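Local coordinates for SLH domain-containing protein (Pseudoflavonifractor capillosus, PDB 4OJU) that is of unknown function but carries a BspA-type leucine-rich repeat region that binds magnesium and probably serves in protein binding, at residues S92-S97 with D112-I117; T66-V71 with A86-L91; N104-A109 with F130-A135; A39-S44 with T72-V77. All coordinates share one frame; numbering follows the deposited sequence. Where two conformers were deposited one is given.

Contact 1: residues S92-S97 with D112-I117; sequences SDVKLS and DALKEI. With MG (magnesium ion), chain H; EDO (1,2-ethanediol), chain F.
Two successive turns of the BspA-type leucine-rich repeat solenoid meet here: strand 93-95 closes one three-stranded parallel sheet, and the next coil follows it at 24° but joins it through water instead of direct backbone bonds. Water 1 accepts from Val94 N at 3.0 Å and donates to Glu116 O, while water 2 donates to Ser92 O and accepts from Lys115 N at 2.8 Å, so two bridging waters stand where strand pairing would otherwise run. Beneath them the contact is aliphatic. Val94 places CG1 anti to its backbone N (chi1 178°), which turns CG1 to Ile117 CD1 and sends CG2 to Leu114 CD1, 3.8 Å away, the valine and leucine crossing at about a right angle. Ile117 CD1 also reaches Leu96 CD1, and Phe108 also packs on Val94. At the start of 112-117, on the subunit interface, Asp112 OD2 binds magnesium at 2.2 Å together with four waters, and Glu105 of the second subunit shares the ion. Asp112 OD1 does not coordinate it; water 3, itself a ligand of the metal, donates to that oxygen at 2.9 Å.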
loop_
_atom_site.group_PDB
_atom_site.type_symbol
_atom_site.label_atom_id
_atom_site.label_comp_id
_atom_site.label_asym_id
_atom_site.label_seq_id
_atom_site.Cartn_x
_atom_site.Cartn_y
_atom_site.Cartn_z
ATOM N N SER A 92 -12.216 -8.635 -12.199
ATOM C CA SER A 92 -12.488 -7.201 -12.309
ATOM C C SER A 92 -13.897 -6.830 -11.855
ATOM O O SER A 92 -14.172 -5.649 -11.659
ATOM C CB SER A 92 -12.282 -6.731 -13.747
ATOM O OG SER A 92 -13.144 -7.420 -14.637
ATOM N N ASP A 93 -14.800 -7.813 -11.713
ATOM C CA ASP A 93 -16.196 -7.504 -11.398
ATOM C C ASP A 93 -16.676 -8.330 -10.223
ATOM O O ASP A 93 -16.828 -9.543 -10.331
ATOM C CB ASP A 93 -17.066 -7.753 -12.650
ATOM C CG ASP A 93 -18.559 -7.461 -12.536
ATOM O OD1 ASP A 93 -18.952 -6.684 -11.628
ATOM O OD2 ASP A 93 -19.328 -7.964 -13.390
ATOM N N VAL A 94 -16.906 -7.667 -9.100
ATOM C CA VAL A 94 -17.341 -8.332 -7.882
ATOM C C VAL A 94 -18.722 -7.803 -7.505
ATOM O O VAL A 94 -18.877 -6.601 -7.284
ATOM C CB VAL A 94 -16.310 -8.163 -6.726
ATOM C CG1 VAL A 94 -16.814 -8.824 -5.446
ATOM C CG2 VAL A 94 -14.947 -8.732 -7.108
ATOM N N LYS A 95 -19.722 -8.694 -7.457
ATOM C CA LYS A 95 -21.053 -8.327 -6.990
ATOM C C LYS A 95 -21.220 -8.930 -5.594
ATOM O O LYS A 95 -21.259 -10.162 -5.442
ATOM C CB LYS A 95 -22.149 -8.770 -7.962
ATOM C CG LYS A 95 -23.589 -8.485 -7.483
ATOM C CD LYS A 95 -23.924 -6.994 -7.319
ATOM N N LEU A 96 -21.347 -8.031 -4.630
ATOM C CA LEU A 96 -21.640 -8.338 -3.254
ATOM C C LEU A 96 -23.103 -8.017 -3.067
ATOM O O LEU A 96 -23.657 -7.136 -3.748
ATOM C CB LEU A 96 -20.728 -7.583 -2.275
ATOM C CG LEU A 96 -19.205 -7.724 -2.465
ATOM C CD1 LEU A 96 -18.450 -6.884 -1.447
ATOM C CD2 LEU A 96 -18.766 -9.172 -2.328
ATOM N N SER A 97 -23.760 -8.784 -2.219
ATOM C CA SER A 97 -25.181 -8.647 -2.012
ATOM C C SER A 97 -25.478 -8.216 -0.601
ATOM O O SER A 97 -24.711 -8.485 0.322
ATOM C CB SER A 97 -25.886 -9.970 -2.319
ATOM O OG SER A 97 -25.755 -10.351 -3.682
ATOM N N ASP A 112 -4.975 -7.506 -9.150
ATOM C CA ASP A 112 -4.477 -6.343 -9.877
ATOM C C ASP A 112 -5.409 -5.807 -10.961
ATOM O O ASP A 112 -5.211 -4.666 -11.365
ATOM C CB ASP A 112 -3.073 -6.633 -10.433
ATOM C CG ASP A 112 -2.048 -6.949 -9.346
ATOM O OD1 ASP A 112 -2.287 -6.577 -8.156
ATOM O OD2 ASP A 112 -0.980 -7.496 -9.687
ATOM N N ALA A 113 -6.443 -6.564 -11.372
ATOM C CA ALA A 113 -7.407 -6.065 -12.362
ATOM C C ALA A 113 -8.660 -5.483 -11.659
ATOM O O ALA A 113 -9.565 -4.997 -12.332
ATOM C CB ALA A 113 -7.801 -7.181 -13.319
ATOM N N LEU A 114 -8.712 -5.545 -10.324
ATOM C CA LEU A 114 -9.865 -5.043 -9.556
ATOM C C LEU A 114 -9.706 -3.540 -9.311
ATOM O O LEU A 114 -8.810 -3.122 -8.567
ATOM C CB LEU A 114 -10.014 -5.837 -8.250
ATOM C CG LEU A 114 -11.329 -5.612 -7.436
ATOM C CD1 LEU A 114 -12.597 -5.933 -8.254
ATOM C CD2 LEU A 114 -11.311 -6.427 -6.163
ATOM N N LYS A 115 -10.510 -2.725 -10.004
ATOM C CA LYS A 115 -10.374 -1.252 -9.928
ATOM C C LYS A 115 -11.378 -0.586 -8.983
ATOM O O LYS A 115 -11.139 0.525 -8.501
ATOM C CB LYS A 115 -10.546 -0.637 -11.327
ATOM C CG LYS A 115 -9.501 -1.097 -12.338
ATOM C CD LYS A 115 -9.718 -0.394 -13.668
ATOM C CE LYS A 115 -8.896 -0.996 -14.775
ATOM N NZ LYS A 115 -8.888 -0.127 -15.978
ATOM N N GLU A 116 -12.503 -1.255 -8.742
ATOM C CA GLU A 116 -13.553 -0.724 -7.887
ATOM C C GLU A 116 -14.295 -1.853 -7.215
ATOM O O GLU A 116 -14.309 -2.980 -7.707
ATOM C CB GLU A 116 -14.538 0.165 -8.698
ATOM C CG GLU A 116 -15.337 -0.569 -9.764
ATOM C CD GLU A 116 -16.522 0.199 -10.313
ATOM O OE1 GLU A 116 -16.306 1.249 -10.961
ATOM O OE2 GLU A 116 -17.668 -0.265 -10.117
ATOM N N ILE A 117 -14.954 -1.532 -6.110
ATOM C CA ILE A 117 -15.816 -2.472 -5.415
ATOM C C ILE A 117 -16.935 -1.665 -4.744
ATOM O O ILE A 117 -16.730 -0.508 -4.325
ATOM C CB ILE A 117 -15.021 -3.393 -4.437
ATOM C CG1 ILE A 117 -15.846 -4.661 -4.081
ATOM C CG2 ILE A 117 -14.514 -2.627 -3.182
ATOM C CD1 ILE A 117 -15.086 -5.853 -3.519
HETATM MG MG MG H . 0.835 -8.056 -8.542
HETATM C C1 EDO F . -10.557 3.267 -11.414
HETATM O O1 EDO F . -11.309 3.267 -10.208
HETATM C C2 EDO F . -10.406 4.711 -11.931
HETATM O O2 EDO F . -9.820 5.512 -10.923
HETATM O O HOH W 1 -16.031 -4.781 -8.830
HETATM O O HOH W 2 -12.940 -3.372 -11.320
HETATM O O HOH W 3 -0.103 -7.809 -6.711
HETATM O O HOH W 4 0.375 -9.987 -8.985
HETATM O O HOH W 5 2.048 -8.215 -10.440
HETATM O O HOH W 6 1.727 -6.073 -8.391
#

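Contact 2: residues T66-V71 with A86-L91; sequences TNITGV and AYCNSL
Ile68 and Leu91 lie side by side and point the same way, their tips meeting where Ile68 CD1 comes 3.9 Å from Leu91 CD1. Ile68 holds CG1 between its backbone N and carbonyl carbon (chi1 62°), and this crowded position also brings CG1 within 4.2 Å of Cys88 SG. Leu91, with CG anti to its backbone N, brings CD1 against the backbone of Gly70, 3.7 Å from Gly70 CA, and reaches Val71 CG1 obliquely. An alanine in place of Ile68 would lose the CG1 and CD1 contacts with Cys88 and Leu91 and would probably loosen the packing between these two coils. Such inward aliphatic residues, repeated from coil to coil, are the mark of a leucine-rich repeat, here of the BspA type, and the type I turn Cys88-Leu91 leads the chain into its next parallel strand. Cys88 SG sits 3.5 Å from Thr66 OG1, a hydroxyl hydrogen-bonded to Phe63 O. Further out, Ser90 O receives a CA-H...O contact from Thr69 CA at 3.3 Å, almost straight at 160°, and Ser90 CB lies against Thr69 CG2. Water 7 stitches the turn to the other coil: it donates to Thr66 O and to Ile68 O, the latter at 2.6 Å, and accepts from Ser90 N at 2.9 Å. Water 8 adds a second bridge, from Asn89 N to Thr66 O.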
loop_
_atom_site.group_PDB
_atom_site.type_symbol
_atom_site.label_atom_id
_atom_site.label_comp_id
_atom_site.label_asym_id
_atom_site.label_seq_id
_atom_site.Cartn_x
_atom_site.Cartn_y
_atom_site.Cartn_z
ATOM N N THR A 66 -7.203 -18.182 -8.864
ATOM C CA THR A 66 -8.023 -18.777 -9.943
ATOM C C THR A 66 -8.132 -17.770 -11.087
ATOM O O THR A 66 -7.717 -16.620 -10.942
ATOM C CB THR A 66 -9.385 -19.297 -9.458
ATOM O OG1 THR A 66 -10.107 -18.210 -8.887
ATOM C CG2 THR A 66 -9.259 -20.443 -8.468
ATOM N N ASN A 67 -8.683 -18.203 -12.222
ATOM C CA ASN A 67 -8.761 -17.403 -13.451
ATOM C C ASN A 67 -10.075 -16.619 -13.555
ATOM O O ASN A 67 -10.408 -16.142 -14.642
ATOM C CB ASN A 67 -8.636 -18.356 -14.660
ATOM C CG ASN A 67 -9.799 -19.330 -14.799
ATOM O OD1 ASN A 67 -10.694 -19.425 -13.948
ATOM N ND2 ASN A 67 -9.820 -20.090 -15.873
ATOM N N ILE A 68 -10.854 -16.539 -12.467
ATOM C CA ILE A 68 -12.160 -15.882 -12.544
ATOM C C ILE A 68 -12.031 -14.411 -12.967
ATOM O O ILE A 68 -11.082 -13.728 -12.584
ATOM C CB ILE A 68 -12.987 -16.028 -11.241
ATOM C CG1 ILE A 68 -12.292 -15.382 -10.018
ATOM C CG2 ILE A 68 -13.353 -17.508 -10.992
ATOM C CD1 ILE A 68 -13.282 -15.143 -8.778
ATOM N N THR A 69 -12.976 -13.956 -13.789
ATOM C CA THR A 69 -13.036 -12.576 -14.282
ATOM C C THR A 69 -14.108 -11.802 -13.527
ATOM O O THR A 69 -14.064 -10.579 -13.457
ATOM C CB THR A 69 -13.297 -12.546 -15.788
ATOM O OG1 THR A 69 -14.445 -13.351 -16.066
ATOM C CG2 THR A 69 -12.091 -13.024 -16.607
ATOM N N GLY A 70 -15.075 -12.521 -12.996
ATOM C CA GLY A 70 -16.187 -11.934 -12.264
ATOM C C GLY A 70 -16.780 -12.898 -11.267
ATOM O O GLY A 70 -16.603 -14.112 -11.387
ATOM N N VAL A 71 -17.467 -12.365 -10.266
ATOM C CA VAL A 71 -18.090 -13.189 -9.250
ATOM C C VAL A 71 -19.337 -12.514 -8.693
ATOM O O VAL A 71 -19.332 -11.311 -8.439
ATOM C CB VAL A 71 -17.099 -13.591 -8.100
ATOM C CG1 VAL A 71 -16.555 -12.376 -7.344
ATOM C CG2 VAL A 71 -17.735 -14.604 -7.124
ATOM N N ALA A 86 -7.991 -13.997 -3.168
ATOM C CA ALA A 86 -6.677 -13.410 -3.353
ATOM C C ALA A 86 -5.935 -13.949 -4.565
ATOM O O ALA A 86 -6.115 -15.117 -4.933
ATOM C CB ALA A 86 -5.851 -13.639 -2.109
ATOM N N TYR A 87 -5.070 -13.103 -5.157
ATOM C CA TYR A 87 -4.195 -13.384 -6.300
ATOM C C TYR A 87 -4.989 -13.797 -7.547
ATOM O O TYR A 87 -4.475 -14.528 -8.396
ATOM C CB TYR A 87 -3.102 -14.425 -5.940
ATOM C CG TYR A 87 -2.387 -14.072 -4.654
ATOM C CD1 TYR A 87 -1.483 -13.013 -4.603
ATOM C CD2 TYR A 87 -2.655 -14.758 -3.475
ATOM C CE1 TYR A 87 -0.875 -12.636 -3.405
ATOM C CE2 TYR A 87 -2.032 -14.405 -2.275
ATOM C CZ TYR A 87 -1.158 -13.332 -2.242
ATOM O OH TYR A 87 -0.542 -12.987 -1.065
ATOM N N CYS A 88 -6.213 -13.264 -7.680
ATOM C CA CYS A 88 -7.081 -13.496 -8.850
ATOM C C CYS A 88 -6.828 -12.353 -9.812
ATOM O O CYS A 88 -7.483 -11.319 -9.765
ATOM C CB CYS A 88 -8.546 -13.610 -8.446
ATOM S SG CYS A 88 -8.933 -15.140 -7.563
ATOM N N ASN A 89 -5.834 -12.538 -10.660
ATOM C CA ASN A 89 -5.355 -11.458 -11.488
ATOM C C ASN A 89 -6.228 -11.098 -12.667
ATOM O O ASN A 89 -5.978 -10.054 -13.266
ATOM C CB ASN A 89 -3.908 -11.673 -11.889
ATOM C CG ASN A 89 -2.977 -11.190 -10.784
ATOM O OD1 ASN A 89 -3.315 -10.317 -9.925
ATOM N ND2 ASN A 89 -1.793 -11.768 -10.760
ATOM N N SER A 90 -7.319 -11.838 -12.917
ATOM C CA SER A 90 -8.240 -11.442 -13.984
ATOM C C SER A 90 -9.558 -10.956 -13.391
ATOM O O SER A 90 -10.443 -10.568 -14.133
ATOM C CB SER A 90 -8.493 -12.595 -14.951
ATOM O OG SER A 90 -7.273 -13.011 -15.528
ATOM N N LEU A 91 -9.686 -10.946 -12.068
ATOM C CA LEU A 91 -10.938 -10.573 -11.410
ATOM C C LEU A 91 -11.160 -9.063 -11.479
ATOM O O LEU A 91 -10.389 -8.296 -10.896
ATOM C CB LEU A 91 -10.962 -11.091 -9.958
ATOM C CG LEU A 91 -12.229 -10.821 -9.127
ATOM C CD1 LEU A 91 -13.496 -11.390 -9.797
ATOM C CD2 LEU A 91 -12.083 -11.378 -7.727
HETATM O O HOH W 7 -8.698 -14.132 -11.721
HETATM O O HOH W 8 -4.907 -15.465 -11.447
HETATM O O HOH W 9 -9.128 -15.639 -16.814
#

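Contact 3: residues N104-A109 with F130-A135; sequences NELAFA and FRWSNA
Ser133 ties two neighbouring coils of the leucine-rich repeat together at their loops, each of which carries a type II turn, Asn104-Ala107 and Phe130-Ser133. Its CB points toward 104-109 and lies 3.8 Å from Phe108 O. With OG anti to the carbonyl carbon (chi1 -66°), the hydroxyl goes on to donate a short hydrogen bond of 2.6 Å to Phe108 O, arriving in the carbonyl plane at a C=O...donor angle of 147°. The same OG is bonded to Cys111 N just beyond the segment, so this buried oxygen links two backbone groups of the preceding coil. An alanine in place of Ser133 would lose both bonds and would probably leave the carbonyl and the amide poorly satisfied inside the protein. On one flank Phe130 and Phe108 lie side by side pointing the same way, Phe130 CD1 3.8 Å from Phe108 CB, while a ring nearly parallel to that of Phe108 comes from Phe85. On the other flank Ala109 CB sits 4.0 Å from Trp132 CE3, and its CA makes a bent CA-H...O contact with Arg131 O. This flank faces the second subunit: Arg131 forms a salt bridge with Asp112 of that chain, and Trp132 NE1 bonds to Arg131 O there. Arg131 CG lies over the centre of the Trp132 ring, 3.5 Å above its plane, and Leu106 CD2 touches Arg131 CB at 3.5 Å and Trp132 CZ3 at 3.9 Å.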
loop_
_atom_site.group_PDB
_atom_site.type_symbol
_atom_site.label_atom_id
_atom_site.label_comp_id
_atom_site.label_asym_id
_atom_site.label_seq_id
_atom_site.Cartn_x
_atom_site.Cartn_y
_atom_site.Cartn_z
ATOM N N ASN A 104 -13.190 -10.677 5.595
ATOM C CA ASN A 104 -11.995 -11.030 6.355
ATOM C C ASN A 104 -10.737 -10.585 5.680
ATOM O O ASN A 104 -10.735 -10.161 4.530
ATOM C CB ASN A 104 -11.935 -12.520 6.655
ATOM C CG ASN A 104 -12.824 -12.871 7.813
ATOM O OD1 ASN A 104 -12.444 -12.755 8.970
ATOM N ND2 ASN A 104 -14.051 -13.195 7.539
ATOM N N GLU A 105 -9.643 -10.683 6.424
ATOM C CA GLU A 105 -8.352 -10.185 6.020
ATOM C C GLU A 105 -7.935 -10.679 4.630
ATOM O O GLU A 105 -8.041 -11.869 4.309
ATOM C CB GLU A 105 -7.308 -10.515 7.095
ATOM C CG GLU A 105 -6.219 -11.511 6.754
ATOM C CD GLU A 105 -5.276 -11.828 7.901
ATOM O OE1 GLU A 105 -5.202 -11.036 8.868
ATOM O OE2 GLU A 105 -4.614 -12.883 7.836
ATOM N N LEU A 106 -7.479 -9.735 3.800
ATOM C CA LEU A 106 -6.903 -10.003 2.496
ATOM C C LEU A 106 -7.844 -10.780 1.546
ATOM O O LEU A 106 -7.365 -11.435 0.614
ATOM C CB LEU A 106 -5.584 -10.783 2.697
ATOM C CG LEU A 106 -4.523 -10.158 3.603
ATOM C CD1 LEU A 106 -3.388 -11.159 3.878
ATOM C CD2 LEU A 106 -3.972 -8.924 2.962
ATOM N N ALA A 107 -9.161 -10.703 1.751
ATOM C CA ALA A 107 -10.149 -11.442 0.937
ATOM C C ALA A 107 -10.045 -11.095 -0.559
ATOM O O ALA A 107 -10.259 -11.962 -1.396
ATOM C CB ALA A 107 -11.559 -11.160 1.439
ATOM N N PHE A 108 -9.665 -9.849 -0.893
ATOM C CA PHE A 108 -9.497 -9.446 -2.297
ATOM C C PHE A 108 -8.076 -8.922 -2.479
ATOM O O PHE A 108 -7.853 -7.920 -3.163
ATOM C CB PHE A 108 -10.558 -8.380 -2.693
ATOM C CG PHE A 108 -11.964 -8.928 -2.667
ATOM C CD1 PHE A 108 -12.469 -9.638 -3.751
ATOM C CD2 PHE A 108 -12.766 -8.775 -1.540
ATOM C CE1 PHE A 108 -13.765 -10.161 -3.718
ATOM C CE2 PHE A 108 -14.059 -9.316 -1.503
ATOM C CZ PHE A 108 -14.535 -10.027 -2.582
ATOM N N ALA A 109 -7.108 -9.586 -1.844
ATOM C CA ALA A 109 -5.715 -9.141 -1.881
ATOM C C ALA A 109 -5.011 -9.470 -3.185
ATOM O O ALA A 109 -5.255 -10.521 -3.782
ATOM C CB ALA A 109 -4.937 -9.750 -0.725
ATOM N N PHE A 130 -8.086 -5.492 0.697
ATOM C CA PHE A 130 -7.593 -5.057 -0.612
ATOM C C PHE A 130 -6.083 -4.826 -0.687
ATOM O O PHE A 130 -5.599 -4.301 -1.698
ATOM C CB PHE A 130 -8.342 -3.774 -0.985
ATOM C CG PHE A 130 -9.835 -3.884 -0.695
ATOM C CD1 PHE A 130 -10.634 -4.778 -1.401
ATOM C CD2 PHE A 130 -10.442 -3.056 0.244
ATOM C CE1 PHE A 130 -12.002 -4.882 -1.133
ATOM C CE2 PHE A 130 -11.807 -3.160 0.509
ATOM C CZ PHE A 130 -12.574 -4.079 -0.176
ATOM N N ARG A 131 -5.331 -5.277 0.333
ATOM C CA ARG A 131 -3.874 -5.111 0.356
ATOM C C ARG A 131 -3.245 -5.656 -0.925
ATOM O O ARG A 131 -3.651 -6.727 -1.388
ATOM C CB ARG A 131 -3.258 -5.810 1.575
ATOM C CG ARG A 131 -1.831 -5.330 1.893
ATOM C CD ARG A 131 -1.424 -5.834 3.257
ATOM N NE ARG A 131 -0.037 -5.503 3.579
ATOM C CZ ARG A 131 0.582 -5.881 4.696
ATOM N NH1 ARG A 131 -0.070 -6.566 5.623
ATOM N NH2 ARG A 131 1.849 -5.557 4.901
ATOM N N TRP A 132 -2.304 -4.882 -1.518
ATOM C CA TRP A 132 -1.535 -5.202 -2.738
ATOM C C TRP A 132 -2.389 -5.180 -4.012
ATOM O O TRP A 132 -1.852 -5.417 -5.093
ATOM C CB TRP A 132 -0.782 -6.567 -2.636
ATOM C CG TRP A 132 -0.007 -6.745 -1.365
ATOM C CD1 TRP A 132 0.957 -5.920 -0.869
ATOM C CD2 TRP A 132 -0.187 -7.785 -0.392
ATOM N NE1 TRP A 132 1.397 -6.388 0.350
ATOM C CE2 TRP A 132 0.722 -7.537 0.660
ATOM C CE3 TRP A 132 -1.011 -8.925 -0.321
ATOM C CZ2 TRP A 132 0.798 -8.356 1.795
ATOM C CZ3 TRP A 132 -0.890 -9.768 0.774
ATOM C CH2 TRP A 132 -0.006 -9.469 1.827
ATOM N N SER A 133 -3.691 -4.922 -3.911
ATOM C CA SER A 133 -4.498 -4.813 -5.120
ATOM C C SER A 133 -4.287 -3.392 -5.656
ATOM O O SER A 133 -4.956 -2.447 -5.219
ATOM C CB SER A 133 -5.963 -5.120 -4.845
ATOM O OG SER A 133 -6.087 -6.481 -4.478
ATOM N N ASN A 134 -3.304 -3.285 -6.573
ATOM C CA ASN A 134 -2.752 -2.105 -7.241
ATOM C C ASN A 134 -3.809 -1.056 -7.653
ATOM O O ASN A 134 -3.730 0.089 -7.197
ATOM C CB ASN A 134 -1.900 -2.534 -8.487
ATOM C CG ASN A 134 -0.654 -3.391 -8.205
ATOM O OD1 ASN A 134 -0.318 -3.728 -7.063
ATOM N ND2 ASN A 134 0.116 -3.707 -9.250
ATOM N N ALA A 135 -4.801 -1.444 -8.469
ATOM C CA ALA A 135 -5.768 -0.497 -9.014
ATOM C C ALA A 135 -7.007 -0.227 -8.153
ATOM O O ALA A 135 -7.845 0.570 -8.567
ATOM C CB ALA A 135 -6.211 -0.971 -10.387
#

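Contact 4: residues A39-S44 with T72-V77; sequences ADIPAS and TVPDSV. With EDO (1,2-ethanediol), chain E; EDO (1,2-ethanediol), chain G.
Two backbone hydrogen bonds clasp Thr72 between Ala39 and Ile41. Thr72 N donates to Ala39 O at 3.0 Å in a nearly straight bond (163°); Ile41 N returns a longer one of 3.3 Å to Thr72 O, bent to 149°. Both donors approach in the carbonyl plane; with Thr72 bonded to the residues before and after Asp40, this is a parallel bridge of Asp40 with Thr72. Those two side chains lie on the same sheet face and point the same way, and water 10 spans their ends, donating to Asp40 OD1 at 3.2 Å and hydrogen-bonded to Thr72 OG1 at 2.9 Å; that hydroxyl also has a bond with Tyr38 OH. Past the bridge the strands give way to packing around Pro74. Ile41 crosses the proline ring at about a right angle, its CB 3.6 Å from Pro74 CD, with CG2 anti to the backbone N and laid against the same ring carbon. Further along, Ala43 CB meets Pro74 CB at 3.8 Å. Ser76 brings its CB and OG up to the carbonyl of Ala43, although OG finds its hydrogen bond at Val55 O. Ile41 also packs on Phe63 and Ile58. Strand 38-40 is an outermost strand of the three-stranded parallel sheet within this chain, and 72-77 runs on toward parallel strand 79-80; such stacked parallel strands are those of a leucine-rich repeat solenoid.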
loop_
_atom_site.group_PDB
_atom_site.type_symbol
_atom_site.label_atom_id
_atom_site.label_comp_id
_atom_site.label_asym_id
_atom_site.label_seq_id
_atom_site.Cartn_x
_atom_site.Cartn_y
_atom_site.Cartn_z
ATOM N N ALA A 39 -17.963 -16.607 -11.927
ATOM C CA ALA A 39 -18.397 -17.481 -10.831
ATOM C C ALA A 39 -19.715 -16.994 -10.257
ATOM O O ALA A 39 -19.739 -16.046 -9.473
ATOM C CB ALA A 39 -17.327 -17.543 -9.748
ATOM N N ASP A 40 -20.825 -17.606 -10.697
ATOM C CA ASP A 40 -22.160 -17.267 -10.191
ATOM C C ASP A 40 -22.396 -18.238 -9.049
ATOM O O ASP A 40 -22.830 -19.359 -9.276
ATOM C CB ASP A 40 -23.211 -17.360 -11.321
ATOM C CG ASP A 40 -24.581 -16.779 -10.996
ATOM O OD1 ASP A 40 -24.700 -16.045 -9.978
ATOM O OD2 ASP A 40 -25.527 -17.037 -11.759
ATOM N N ILE A 41 -21.976 -17.865 -7.843
ATOM C CA ILE A 41 -22.006 -18.754 -6.679
ATOM C C ILE A 41 -23.443 -19.074 -6.267
ATOM O O ILE A 41 -24.219 -18.143 -6.050
ATOM C CB ILE A 41 -21.193 -18.156 -5.486
ATOM C CG1 ILE A 41 -19.704 -17.956 -5.849
ATOM C CG2 ILE A 41 -21.363 -19.009 -4.222
ATOM C CD1 ILE A 41 -18.882 -17.078 -4.819
ATOM N N PRO A 42 -23.810 -20.372 -6.120
ATOM C CA PRO A 42 -25.197 -20.687 -5.704
ATOM C C PRO A 42 -25.467 -20.237 -4.270
ATOM O O PRO A 42 -24.565 -20.260 -3.426
ATOM C CB PRO A 42 -25.297 -22.203 -5.851
ATOM C CG PRO A 42 -23.918 -22.700 -5.959
ATOM C CD PRO A 42 -23.006 -21.591 -6.348
ATOM N N ALA A 43 -26.706 -19.798 -4.014
ATOM C CA ALA A 43 -27.151 -19.349 -2.690
ATOM C C ALA A 43 -27.433 -20.537 -1.763
ATOM O O ALA A 43 -27.528 -20.368 -0.551
ATOM C CB ALA A 43 -28.411 -18.506 -2.833
ATOM N N SER A 44 -27.629 -21.722 -2.340
ATOM C CA SER A 44 -27.895 -22.913 -1.550
ATOM C C SER A 44 -27.278 -24.158 -2.193
ATOM O O SER A 44 -26.924 -24.145 -3.370
ATOM C CB SER A 44 -29.396 -23.109 -1.336
ATOM O OG SER A 44 -30.040 -23.482 -2.539
ATOM N N THR A 72 -20.395 -13.320 -8.481
ATOM C CA THR A 72 -21.581 -12.912 -7.742
ATOM C C THR A 72 -21.549 -13.696 -6.445
ATOM O O THR A 72 -21.546 -14.924 -6.474
ATOM C CB THR A 72 -22.873 -13.117 -8.511
ATOM O OG1 THR A 72 -22.864 -12.246 -9.630
ATOM C CG2 THR A 72 -24.099 -12.799 -7.665
ATOM N N VAL A 73 -21.464 -12.991 -5.325
ATOM C CA VAL A 73 -21.526 -13.554 -3.983
ATOM C C VAL A 73 -23.012 -13.428 -3.593
ATOM O O VAL A 73 -23.510 -12.306 -3.528
ATOM C CB VAL A 73 -20.555 -12.835 -3.023
ATOM C CG1 VAL A 73 -20.650 -13.421 -1.621
ATOM C CG2 VAL A 73 -19.120 -12.903 -3.546
ATOM N N PRO A 74 -23.765 -14.540 -3.480
ATOM C CA PRO A 74 -25.225 -14.429 -3.291
ATOM C C PRO A 74 -25.614 -13.894 -1.922
ATOM O O PRO A 74 -24.796 -13.941 -1.001
ATOM C CB PRO A 74 -25.710 -15.860 -3.501
ATOM C CG PRO A 74 -24.557 -16.688 -3.043
ATOM C CD PRO A 74 -23.347 -15.949 -3.563
ATOM N N ASP A 75 -26.895 -13.412 -1.807
ATOM C CA ASP A 75 -27.471 -12.791 -0.608
ATOM C C ASP A 75 -27.512 -13.738 0.607
ATOM O O ASP A 75 -27.855 -13.312 1.717
ATOM C CB ASP A 75 -28.881 -12.227 -0.904
ATOM C CG ASP A 75 -29.929 -13.224 -1.388
ATOM O OD1 ASP A 75 -29.774 -14.439 -1.113
ATOM O OD2 ASP A 75 -30.922 -12.786 -2.020
ATOM N N SER A 76 -27.161 -15.009 0.417
ATOM C CA SER A 76 -27.124 -15.969 1.525
ATOM C C SER A 76 -25.794 -15.812 2.340
ATOM O O SER A 76 -25.720 -16.221 3.494
ATOM C CB SER A 76 -27.235 -17.385 0.976
ATOM O OG SER A 76 -26.159 -17.612 0.078
ATOM N N VAL A 77 -24.760 -15.220 1.735
ATOM C CA VAL A 77 -23.418 -15.116 2.349
ATOM C C VAL A 77 -23.350 -14.015 3.413
ATOM O O VAL A 77 -23.693 -12.852 3.156
ATOM C CB VAL A 77 -22.336 -14.929 1.249
ATOM C CG1 VAL A 77 -20.949 -14.664 1.843
ATOM C CG2 VAL A 77 -22.289 -16.146 0.317
HETATM C C1 EDO E . -27.932 -19.118 -9.117
HETATM O O1 EDO E . -27.104 -18.068 -8.633
HETATM C C2 EDO E . -27.072 -20.180 -9.821
HETATM O O2 EDO E . -25.917 -20.424 -9.043
HETATM C C1 EDO G . -30.200 -25.857 -4.842
HETATM O O1 EDO G . -29.514 -26.111 -3.626
HETATM C C2 EDO G . -29.428 -26.495 -6.010
HETATM O O2 EDO G . -29.309 -27.890 -5.769
HETATM O O HOH W 10 -25.336 -13.076 -10.950
#

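Contacts 1, 2 and 4 share one parallel sheet: strand 70-72 sits in its middle, hydrogen-bonded to strand 38-40 of contact 4 on one flank and to strand 93-95 of contact 1 on the other. Contact 4 has direct strand pairing across its segments, whereas contacts 1 and 2 rely on bridging waters over an aliphatic layer. Contact 3, about 20 Å from contact 4 between centres and across the chain's centre, is the buried one; the other three are partly buried. It holds loops together by a serine hydroxyl's hydrogen bond to a backbone carbonyl and by aromatic packing, touches contact 1 through Val94 and Phe108, and shares with it the magnesium-bearing subunit interface.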